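Local atomic coordinates of M32 carboxypeptidase (Chitinophagaceae bacterium, PDB entry 7A03), a protein that probably acts as a metallocarboxypeptidase of the M32 (Taq) family, removing residues from the C-terminal end of peptides with the help of a metal ion. Residues D209-L214 and T251-N256; I216-Q221 and K315-R320. All blocks are in the same frame, centred on the assembly; numbering follows the deposited sequence.

Interaction 1 (D209-L214 and T251-N256); sequences DKQWQL and TRIDEN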
ATOM      1  N   ASP A 209     -13.899  -7.665  22.882  1.00 19.08           N
ATOM      2  CA  ASP A 209     -12.679  -7.860  23.661  1.00 18.92           C
ATOM      3  C   ASP A 209     -11.942  -9.119  23.219  1.00 16.78           C
ATOM      4  O   ASP A 209     -10.703  -9.137  23.170  1.00 17.81           O
ATOM      5  CB  ASP A 209     -13.003  -7.883  25.160  1.00 17.68           C
ATOM      6  CG  ASP A 209     -13.280  -6.493  25.718  1.00 32.92           C
ATOM      7  OD1 ASP A 209     -13.131  -5.496  24.970  1.00 33.29           O
ATOM      8  OD2 ASP A 209     -13.645  -6.394  26.909  1.00 39.11           O
ATOM      9  N   LYS A 210     -12.694 -10.169  22.862  1.00 17.78           N
ATOM     10  CA  LYS A 210     -12.074 -11.372  22.318  1.00 13.99           C
ATOM     11  C   LYS A 210     -11.412 -11.089  20.972  1.00 12.92           C
ATOM     12  O   LYS A 210     -10.296 -11.549  20.720  1.00 14.62           O
ATOM     13  CB  LYS A 210     -13.110 -12.489  22.181  1.00 14.39           C
ATOM     14  CG  LYS A 210     -13.515 -13.161  23.501  1.00 23.62           C
ATOM     15  CD  LYS A 210     -14.692 -14.106  23.259  1.00 26.60           C
ATOM     16  CE  LYS A 210     -14.801 -15.168  24.333  1.00 39.64           C
ATOM     17  NZ  LYS A 210     -14.540 -14.606  25.685  1.00 46.66           N
ATOM     18  N   GLN A 211     -12.064 -10.317  20.105  1.00 13.96           N
ATOM     19  CA  GLN A 211     -11.408  -9.949  18.850  1.00 16.36           C
ATOM     20  C   GLN A 211     -10.124  -9.167  19.107  1.00 14.91           C
ATOM     21  O   GLN A 211      -9.086  -9.415  18.471  1.00 12.93           O
ATOM     22  CB  GLN A 211     -12.352  -9.152  17.953  1.00 13.56           C
ATOM     23  CG  GLN A 211     -13.497  -9.960  17.381  1.00 15.74           C
ATOM     24  CD  GLN A 211     -14.116  -9.266  16.206  1.00 16.13           C
ATOM     25  OE1 GLN A 211     -13.468  -9.086  15.178  1.00 15.67           O
ATOM     26  NE2 GLN A 211     -15.362  -8.848  16.345  1.00 16.98           N
ATOM     27  N   TRP A 212     -10.180  -8.193  20.016  1.00 13.25           N
ATOM     28  CA  TRP A 212      -8.999  -7.378  20.289  1.00 13.82           C
ATOM     29  C   TRP A 212      -7.822  -8.252  20.692  1.00 13.26           C
ATOM     30  O   TRP A 212      -6.713  -8.136  20.133  1.00 15.08           O
ATOM     31  CB  TRP A 212      -9.311  -6.361  21.385  1.00 16.67           C
ATOM     32  CG  TRP A 212      -8.096  -5.632  21.829  1.00 17.80           C
ATOM     33  CD1 TRP A 212      -7.325  -5.921  22.908  1.00 19.07           C
ATOM     34  CD2 TRP A 212      -7.496  -4.487  21.200  1.00 16.69           C
ATOM     35  NE1 TRP A 212      -6.280  -5.033  23.001  1.00 19.71           N
ATOM     36  CE2 TRP A 212      -6.350  -4.152  21.954  1.00 16.44           C
ATOM     37  CE3 TRP A 212      -7.799  -3.731  20.061  1.00 16.63           C
ATOM     38  CZ2 TRP A 212      -5.529  -3.063  21.632  1.00 15.46           C
ATOM     39  CZ3 TRP A 212      -6.977  -2.641  19.738  1.00 17.96           C
ATOM     40  CH2 TRP A 212      -5.850  -2.332  20.514  1.00 15.80           C
ATOM     41  N   GLN A 213      -8.056  -9.164  21.651  1.00 14.10           N
ATOM     42  CA  GLN A 213      -6.966 -10.006  22.127  1.00 14.32           C
ATOM     43  C   GLN A 213      -6.495 -10.977  21.051  1.00 13.52           C
ATOM     44  O   GLN A 213      -5.302 -11.292  20.992  1.00 16.62           O
ATOM     45  CB  GLN A 213      -7.370 -10.733  23.410  1.00 19.91           C
ATOM     46  CG  GLN A 213      -6.213 -11.440  24.107  1.00 17.07           C
ATOM     47  CD  GLN A 213      -5.099 -10.496  24.476  1.00 22.73           C
ATOM     48  OE1 GLN A 213      -5.327  -9.488  25.147  1.00 31.24           O
ATOM     49  NE2 GLN A 213      -3.888 -10.797  24.020  1.00 21.84           N
ATOM     50  N   LEU A 214      -7.410 -11.439  20.195  1.00 14.89           N
ATOM     51  CA  LEU A 214      -7.032 -12.314  19.090  1.00 15.29           C
ATOM     52  C   LEU A 214      -6.024 -11.628  18.180  1.00 11.70           C
ATOM     53  O   LEU A 214      -5.004 -12.222  17.795  1.00 11.83           O
ATOM     54  CB  LEU A 214      -8.282 -12.700  18.297  1.00 12.83           C
ATOM     55  CG  LEU A 214      -8.051 -13.375  16.939  1.00 15.96           C
ATOM     56  CD1 LEU A 214      -7.297 -14.671  17.138  1.00 15.55           C
ATOM     57  CD2 LEU A 214      -9.379 -13.629  16.252  1.00 14.11           C
ATOM     58  N   THR A 251      -6.146  -0.769  14.235  1.00 14.28           N
ATOM     59  CA  THR A 251      -7.122  -1.675  13.674  1.00 13.05           C
ATOM     60  C   THR A 251      -8.500  -1.137  14.001  1.00 15.02           C
ATOM     61  O   THR A 251      -8.646  -0.126  14.698  1.00 15.50           O
ATOM     62  CB  THR A 251      -6.880  -3.115  14.141  1.00 15.37           C
ATOM     63  OG1 THR A 251      -7.695  -4.006  13.360  1.00 15.37           O
ATOM     64  CG2 THR A 251      -7.217  -3.276  15.627  1.00 17.09           C
ATOM     65  N   ARG A 252      -9.515  -1.816  13.487  1.00 14.91           N
ATOM     66  CA  ARG A 252     -10.896  -1.496  13.779  1.00 17.36           C
ATOM     67  C   ARG A 252     -11.630  -2.809  13.978  1.00 18.03           C
ATOM     68  O   ARG A 252     -11.323  -3.813  13.329  1.00 18.09           O
ATOM     69  CB  ARG A 252     -11.544  -0.722  12.623  1.00 19.38           C
ATOM     70  CG  ARG A 252     -11.228  -1.307  11.265  1.00 31.42           C
ATOM     71  CD  ARG A 252     -11.989  -0.614  10.149  1.00 39.75           C
ATOM     72  NE  ARG A 252     -11.905  -1.375   8.905  1.00 43.98           N
ATOM     73  CZ  ARG A 252     -12.897  -1.476   8.024  1.00 57.97           C
ATOM     74  NH1 ARG A 252     -14.052  -0.862   8.252  1.00 62.45           N
ATOM     75  NH2 ARG A 252     -12.736  -2.194   6.921  1.00 59.67           N
ATOM     76  N   ILE A 253     -12.601  -2.803  14.873  1.00 17.57           N
ATOM     77  CA  ILE A 253     -13.347  -4.005  15.212  1.00 14.42           C
ATOM     78  C   ILE A 253     -14.803  -3.804  14.827  1.00 18.78           C
ATOM     79  O   ILE A 253     -15.405  -2.785  15.185  1.00 20.96           O
ATOM     80  CB  ILE A 253     -13.228  -4.322  16.711  1.00 14.46           C
ATOM     81  CG1 ILE A 253     -11.784  -4.628  17.079  1.00 17.76           C
ATOM     82  CG2 ILE A 253     -14.139  -5.509  17.082  1.00 19.23           C
ATOM     83  CD1 ILE A 253     -11.520  -4.551  18.548  1.00 19.31           C
ATOM     84  N   ASP A 254     -15.371  -4.783  14.113  1.00 16.55           N
ATOM     85  CA  ASP A 254     -16.809  -4.863  13.859  1.00 14.16           C
ATOM     86  C   ASP A 254     -17.301  -6.096  14.606  1.00 14.54           C
ATOM     87  O   ASP A 254     -16.919  -7.221  14.262  1.00 16.96           O
ATOM     88  CB  ASP A 254     -17.108  -4.976  12.361  1.00 17.35           C
ATOM     89  CG  ASP A 254     -18.585  -4.812  12.044  1.00 21.65           C
ATOM     90  OD1 ASP A 254     -19.417  -5.133  12.913  1.00 21.63           O
ATOM     91  OD2 ASP A 254     -18.920  -4.358  10.925  1.00 28.51           O
ATOM     92  N   GLU A 255     -18.132  -5.901  15.634  1.00 20.63           N
ATOM     93  CA  GLU A 255     -18.622  -7.058  16.382  1.00 17.13           C
ATOM     94  C   GLU A 255     -19.561  -7.945  15.575  1.00 20.90           C
ATOM     95  O   GLU A 255     -19.851  -9.061  16.018  1.00 25.56           O
ATOM     96  CB  GLU A 255     -19.344  -6.670  17.677  1.00 24.59           C
ATOM     97  CG  GLU A 255     -18.593  -5.765  18.617  1.00 34.22           C
ATOM     98  CD  GLU A 255     -19.530  -5.049  19.571  1.00 46.03           C
ATOM     99  OE1 GLU A 255     -20.755  -5.296  19.493  1.00 47.05           O
ATOM    100  OE2 GLU A 255     -19.044  -4.243  20.394  1.00 50.28           O
ATOM    101  N   ASN A 256     -20.053  -7.485  14.427  1.00 18.03           N
ATOM    102  CA  ASN A 256     -20.939  -8.287  13.588  1.00 22.51           C
ATOM    103  C   ASN A 256     -20.320  -8.628  12.241  1.00 22.73           C
ATOM    104  O   ASN A 256     -21.042  -8.934  11.288  1.00 23.00           O
ATOM    105  CB  ASN A 256     -22.285  -7.592  13.393  1.00 20.56           C
ATOM    106  CG  ASN A 256     -22.939  -7.231  14.710  1.00 23.86           C
ATOM    107  OD1 ASN A 256     -23.264  -8.104  15.516  1.00 24.74           O
ATOM    108  ND2 ASN A 256     -23.121  -5.940  14.939  1.00 28.31           N
TER
HETATM  109  O   HOH W   1     -14.094  -7.290  13.043  1.00 16.83           O
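Here the loop that leads from strand 247-251 of the small mixed sheet to helix 258-277, the helix with the HExxH sequence, packs against helix 208-222 in the M32 carboxypeptidase fold. Gln211 makes the largest contribution from the helix. Its CB lies 4.2 Å from Ile253 CG2, and CG sits beside the backbone N, anti to the carbonyl carbon (chi1 -70°). Beyond CG the chain is extended, sliding past Ile253 so that CD comes 3.9 Å from the same methyl. At the tip, NE2 donates to Asp254 O at 3.1 Å, nearly straight (171°) and in the amide plane, but reaching the acceptor from above its carbonyl plane. NE2 also bonds to Phe206 O, and OE1 accepts from a water that in turn accepts from Asp254 N, so both ends of the Gln211 amide are held. An alanine here would probably loosen the loop at Asp254, since the direct bond and the water link would both be lost. Asp254 OD1 accepts from Asn256 N, an Asx turn. Nearer the sheet, Trp212 CZ3 approaches Thr251 CG2 obliquely, while Ile253 CD1 lies at the indole edge, 4.0 Å from Trp212 CB.

Interaction 2 (I216-Q221 and K315-R320); sequences IDLLRQ and KFQYPR. With GOL (glycerol), chain D.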
ATOM      1  N   ILE A 216      -4.028  -9.028  18.885  1.00 13.40           N
ATOM      2  CA  ILE A 216      -2.760  -8.898  19.609  1.00 14.22           C
ATOM      3  C   ILE A 216      -1.968 -10.211  19.575  1.00 13.57           C
ATOM      4  O   ILE A 216      -0.746 -10.223  19.353  1.00 14.64           O
ATOM      5  CB  ILE A 216      -3.018  -8.427  21.051  1.00 16.20           C
ATOM      6  CG1 ILE A 216      -3.672  -7.030  21.073  1.00 18.16           C
ATOM      7  CG2 ILE A 216      -1.728  -8.503  21.858  1.00 16.35           C
ATOM      8  CD1 ILE A 216      -2.737  -5.910  20.664  1.00 21.50           C
ATOM      9  N   ASP A 217      -2.650 -11.334  19.835  1.00 13.21           N
ATOM     10  CA  ASP A 217      -1.991 -12.636  19.837  1.00 13.61           C
ATOM     11  C   ASP A 217      -1.407 -12.961  18.467  1.00 13.82           C
ATOM     12  O   ASP A 217      -0.272 -13.436  18.361  1.00 15.65           O
ATOM     13  CB  ASP A 217      -3.005 -13.710  20.216  1.00 16.59           C
ATOM     14  CG  ASP A 217      -3.286 -13.771  21.700  1.00 19.31           C
ATOM     15  OD1 ASP A 217      -2.681 -13.002  22.474  1.00 19.33           O
ATOM     16  OD2 ASP A 217      -4.125 -14.615  22.085  1.00 21.71           O
ATOM     17  N   LEU A 218      -2.175 -12.714  17.408  1.00 13.81           N
ATOM     18  CA  LEU A 218      -1.677 -12.997  16.065  1.00 12.26           C
ATOM     19  C   LEU A 218      -0.456 -12.148  15.738  1.00 12.00           C
ATOM     20  O   LEU A 218       0.525 -12.650  15.182  1.00 13.26           O
ATOM     21  CB  LEU A 218      -2.790 -12.776  15.047  1.00 13.57           C
ATOM     22  CG  LEU A 218      -3.904 -13.813  15.132  1.00 12.77           C
ATOM     23  CD1 LEU A 218      -5.037 -13.408  14.211  1.00 14.52           C
ATOM     24  CD2 LEU A 218      -3.358 -15.202  14.774  1.00 16.44           C
ATOM     25  N   LEU A 219      -0.488 -10.862  16.089  1.00 12.16           N
ATOM     26  CA  LEU A 219       0.678 -10.018  15.854  1.00 12.22           C
ATOM     27  C   LEU A 219       1.902 -10.532  16.610  1.00 13.43           C
ATOM     28  O   LEU A 219       3.005 -10.592  16.051  1.00 13.48           O
ATOM     29  CB  LEU A 219       0.365  -8.583  16.275  1.00 13.72           C
ATOM     30  CG  LEU A 219      -0.606  -7.817  15.359  1.00 12.50           C
ATOM     31  CD1 LEU A 219      -1.112  -6.559  16.078  1.00 12.94           C
ATOM     32  CD2 LEU A 219       0.117  -7.489  14.062  1.00 13.64           C
ATOM     33  N   ARG A 220       1.719 -10.929  17.873  1.00 14.35           N
ATOM     34  CA  ARG A 220       2.818 -11.514  18.631  1.00 16.69           C
ATOM     35  C   ARG A 220       3.363 -12.750  17.921  1.00 12.23           C
ATOM     36  O   ARG A 220       4.577 -12.899  17.738  1.00 13.92           O
ATOM     37  CB  ARG A 220       2.316 -11.883  20.032  1.00 17.94           C
ATOM     38  CG  ARG A 220       3.404 -11.959  21.086  1.00 35.28           C
ATOM     39  CD  ARG A 220       3.334 -10.752  22.009  1.00 46.27           C
ATOM     40  NE  ARG A 220       2.040 -10.648  22.678  1.00 48.99           N
ATOM     41  CZ  ARG A 220       1.735  -9.703  23.564  1.00 49.51           C
ATOM     42  NH1 ARG A 220       2.635  -8.783  23.884  1.00 46.35           N
ATOM     43  NH2 ARG A 220       0.535  -9.679  24.130  1.00 46.57           N
ATOM     44  N   GLN A 221       2.468 -13.639  17.492  1.00 14.14           N
ATOM     45  CA  GLN A 221       2.909 -14.874  16.853  1.00 13.79           C
ATOM     46  C   GLN A 221       3.630 -14.603  15.540  1.00 13.76           C
ATOM     47  O   GLN A 221       4.552 -15.346  15.178  1.00 15.06           O
ATOM     48  CB  GLN A 221       1.722 -15.803  16.630  1.00 13.53           C
ATOM     49  CG  GLN A 221       1.072 -16.303  17.925  1.00 15.28           C
ATOM     50  CD  GLN A 221      -0.244 -17.011  17.661  1.00 14.93           C
ATOM     51  OE1 GLN A 221      -0.410 -17.634  16.614  1.00 18.64           O
ATOM     52  NE2 GLN A 221      -1.179 -16.915  18.598  1.00 17.20           N
ATOM     53  N   LYS A 315      -5.077 -24.517   9.340  1.00 14.49           N
ATOM     54  CA  LYS A 315      -4.999 -25.819   9.998  1.00 15.78           C
ATOM     55  C   LYS A 315      -4.616 -25.667  11.464  1.00 16.52           C
ATOM     56  O   LYS A 315      -5.157 -26.360  12.328  1.00 20.27           O
ATOM     57  CB  LYS A 315      -3.993 -26.707   9.287  1.00 17.12           C
ATOM     58  CG  LYS A 315      -4.485 -27.242   7.965  1.00 21.11           C
ATOM     59  CD  LYS A 315      -3.441 -28.115   7.294  1.00 23.19           C
ATOM     60  CE  LYS A 315      -3.752 -28.338   5.826  1.00 30.00           C
ATOM     61  NZ  LYS A 315      -2.699 -29.183   5.192  1.00 35.03           N
ATOM     62  N   PHE A 316      -3.702 -24.744  11.764  1.00 15.83           N
ATOM     63  CA  PHE A 316      -3.335 -24.452  13.141  1.00 19.06           C
ATOM     64  C   PHE A 316      -4.265 -23.431  13.779  1.00 14.90           C
ATOM     65  O   PHE A 316      -4.686 -23.605  14.934  1.00 17.82           O
ATOM     66  CB  PHE A 316      -1.884 -23.955  13.188  1.00 17.91           C
ATOM     67  CG  PHE A 316      -1.419 -23.542  14.559  1.00 17.57           C
ATOM     68  CD1 PHE A 316      -0.918 -24.488  15.441  1.00 20.56           C
ATOM     69  CD2 PHE A 316      -1.452 -22.214  14.954  1.00 16.95           C
ATOM     70  CE1 PHE A 316      -0.475 -24.121  16.689  1.00 20.00           C
ATOM     71  CE2 PHE A 316      -1.014 -21.833  16.220  1.00 18.26           C
ATOM     72  CZ  PHE A 316      -0.519 -22.796  17.088  1.00 20.45           C
ATOM     73  N   GLN A 317      -4.602 -22.356  13.064  1.00 14.11           N
ATOM     74  CA  GLN A 317      -5.349 -21.284  13.714  1.00 15.75           C
ATOM     75  C   GLN A 317      -6.834 -21.596  13.904  1.00 14.22           C
ATOM     76  O   GLN A 317      -7.443 -21.101  14.857  1.00 16.10           O
ATOM     77  CB  GLN A 317      -5.155 -19.956  12.978  1.00 17.18           C
ATOM     78  CG  GLN A 317      -3.744 -19.378  13.079  1.00 14.45           C
ATOM     79  CD  GLN A 317      -3.385 -18.876  14.477  1.00 12.94           C
ATOM     80  OE1 GLN A 317      -4.246 -18.751  15.358  1.00 16.34           O
ATOM     81  NE2 GLN A 317      -2.115 -18.573  14.674  1.00 14.93           N
ATOM     82  N   TYR A 318      -7.448 -22.399  13.035  1.00 15.58           N
ATOM     83  CA  TYR A 318      -8.895 -22.575  13.123  1.00 17.01           C
ATOM     84  C   TYR A 318      -9.357 -23.187  14.438  1.00 17.14           C
ATOM     85  O   TYR A 318     -10.293 -22.638  15.041  1.00 16.31           O
ATOM     86  CB  TYR A 318      -9.476 -23.289  11.889  1.00 14.19           C
ATOM     87  CG  TYR A 318     -10.989 -23.210  11.912  1.00 14.28           C
ATOM     88  CD1 TYR A 318     -11.626 -21.977  11.869  1.00 17.06           C
ATOM     89  CD2 TYR A 318     -11.779 -24.359  12.031  1.00 14.85           C
ATOM     90  CE1 TYR A 318     -13.002 -21.874  11.933  1.00 15.97           C
ATOM     91  CE2 TYR A 318     -13.165 -24.263  12.081  1.00 18.78           C
ATOM     92  CZ  TYR A 318     -13.766 -23.017  12.027  1.00 17.59           C
ATOM     93  OH  TYR A 318     -15.135 -22.865  12.090  1.00 20.53           O
ATOM     94  N   PRO A 319      -8.788 -24.293  14.933  1.00 17.14           N
ATOM     95  CA  PRO A 319      -9.260 -24.807  16.230  1.00 19.51           C
ATOM     96  C   PRO A 319      -9.121 -23.786  17.343  1.00 19.47           C
ATOM     97  O   PRO A 319      -9.975 -23.724  18.245  1.00 19.14           O
ATOM     98  CB  PRO A 319      -8.383 -26.048  16.462  1.00 17.40           C
ATOM     99  CG  PRO A 319      -7.833 -26.396  15.117  1.00 23.63           C
ATOM    100  CD  PRO A 319      -7.706 -25.119  14.369  1.00 18.05           C
ATOM    101  N   ARG A 320      -8.094 -22.932  17.271  1.00 15.20           N
ATOM    102  CA  ARG A 320      -7.914 -21.909  18.295  1.00 14.70           C
ATOM    103  C   ARG A 320      -9.032 -20.864  18.250  1.00 16.85           C
ATOM    104  O   ARG A 320      -9.595 -20.487  19.290  1.00 18.03           O
ATOM    105  CB  ARG A 320      -6.534 -21.273  18.166  1.00 16.67           C
ATOM    106  CG  ARG A 320      -5.375 -22.256  18.294  1.00 14.02           C
ATOM    107  CD  ARG A 320      -4.018 -21.591  17.986  1.00 14.93           C
ATOM    108  NE  ARG A 320      -3.649 -20.519  18.918  1.00 15.19           N
ATOM    109  CZ  ARG A 320      -3.048 -20.715  20.086  1.00 20.65           C
ATOM    110  NH1 ARG A 320      -2.739 -21.941  20.480  1.00 22.35           N
ATOM    111  NH2 ARG A 320      -2.745 -19.676  20.858  1.00 22.78           N
TER
HETATM  112  C1  GOL D 602      -6.112 -17.852  19.680  1.00 17.87           C
HETATM  113  O1  GOL D 602      -6.733 -17.579  20.922  1.00 21.80           O
HETATM  114  C2  GOL D 602      -5.011 -16.775  19.492  1.00 19.83           C
HETATM  115  O2  GOL D 602      -3.921 -16.958  20.343  1.00 20.31           O
HETATM  116  C3  GOL D 602      -4.610 -16.846  17.983  1.00 19.50           C
HETATM  117  O3  GOL D 602      -3.844 -17.993  17.763  1.00 17.38           O
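Helices 216-221 and 315-320 run nearly antiparallel, at 154°, with their axes 13.4 Å apart at closest approach, so long side chains and a glycerol span the distance between them. Gln221 and Gln317 meet tip to tip: Gln221 reaches out extended, whereas Gln317 is bent at chi2 (-70°). Their amide planes are nearly coplanar, and Gln317 NE2 donates to Gln221 OE1 over 2.7 Å, within the carbonyl plane and its own amide plane, though the N-H is somewhat bent. Tyr452 OH is hydrogen-bonded to this NE2 as well. Leu218 CD2 closes on the same amide end to end, 3.6 Å from Gln317 NE2. The edge of the Phe316 ring faces the Gln221 OE1 oxygen.

Glycerol, probably from the crystallisation liquor, joins the polar ends of both helices' side chains. Its O3 is gripped three times, donating to Gln317 OE1 at 2.6 Å and accepting from Gln221 NE2 and from Arg320 NE. Its O2 donates to Asp217 OD2 at 2.9 Å and accepts from Arg320 NH2, which holds the guanidinium edge-on to the ligand. Asp217 OD2 and Arg320 NH2 stay 5.4 Å apart, so the glycerol hydroxyl links these opposite charges where they do not touch. The arrangement is a widely spaced antiparallel helix pair joined by a glutamine-glutamine hydrogen bond and, in this crystal, by a bound glycerol, in the mainly helical M32 carboxypeptidase fold.

In the fold
Helix 208-222 is common to both contacts: its first half serves interaction 1 and its second half interaction 2, with centres about 14 Å apart on the same side of the chain's centre. Along the sequence the segments alternate, 209-214, 216-221, 251-256, 315-320, so the two connections cross. Interaction 1 ties the helix to the loop between strand 247-251 and helix 258-277; interaction 2 joins it to helix 311-324, further along the chain. Leu214, at the end of segment 209-214, touches both helix 258-277 and helix 311-324. One helix thus connects the three-stranded sheet, the helix with the HExxH sequence, probably the metal-binding one, and helix 311-324, later in the chain.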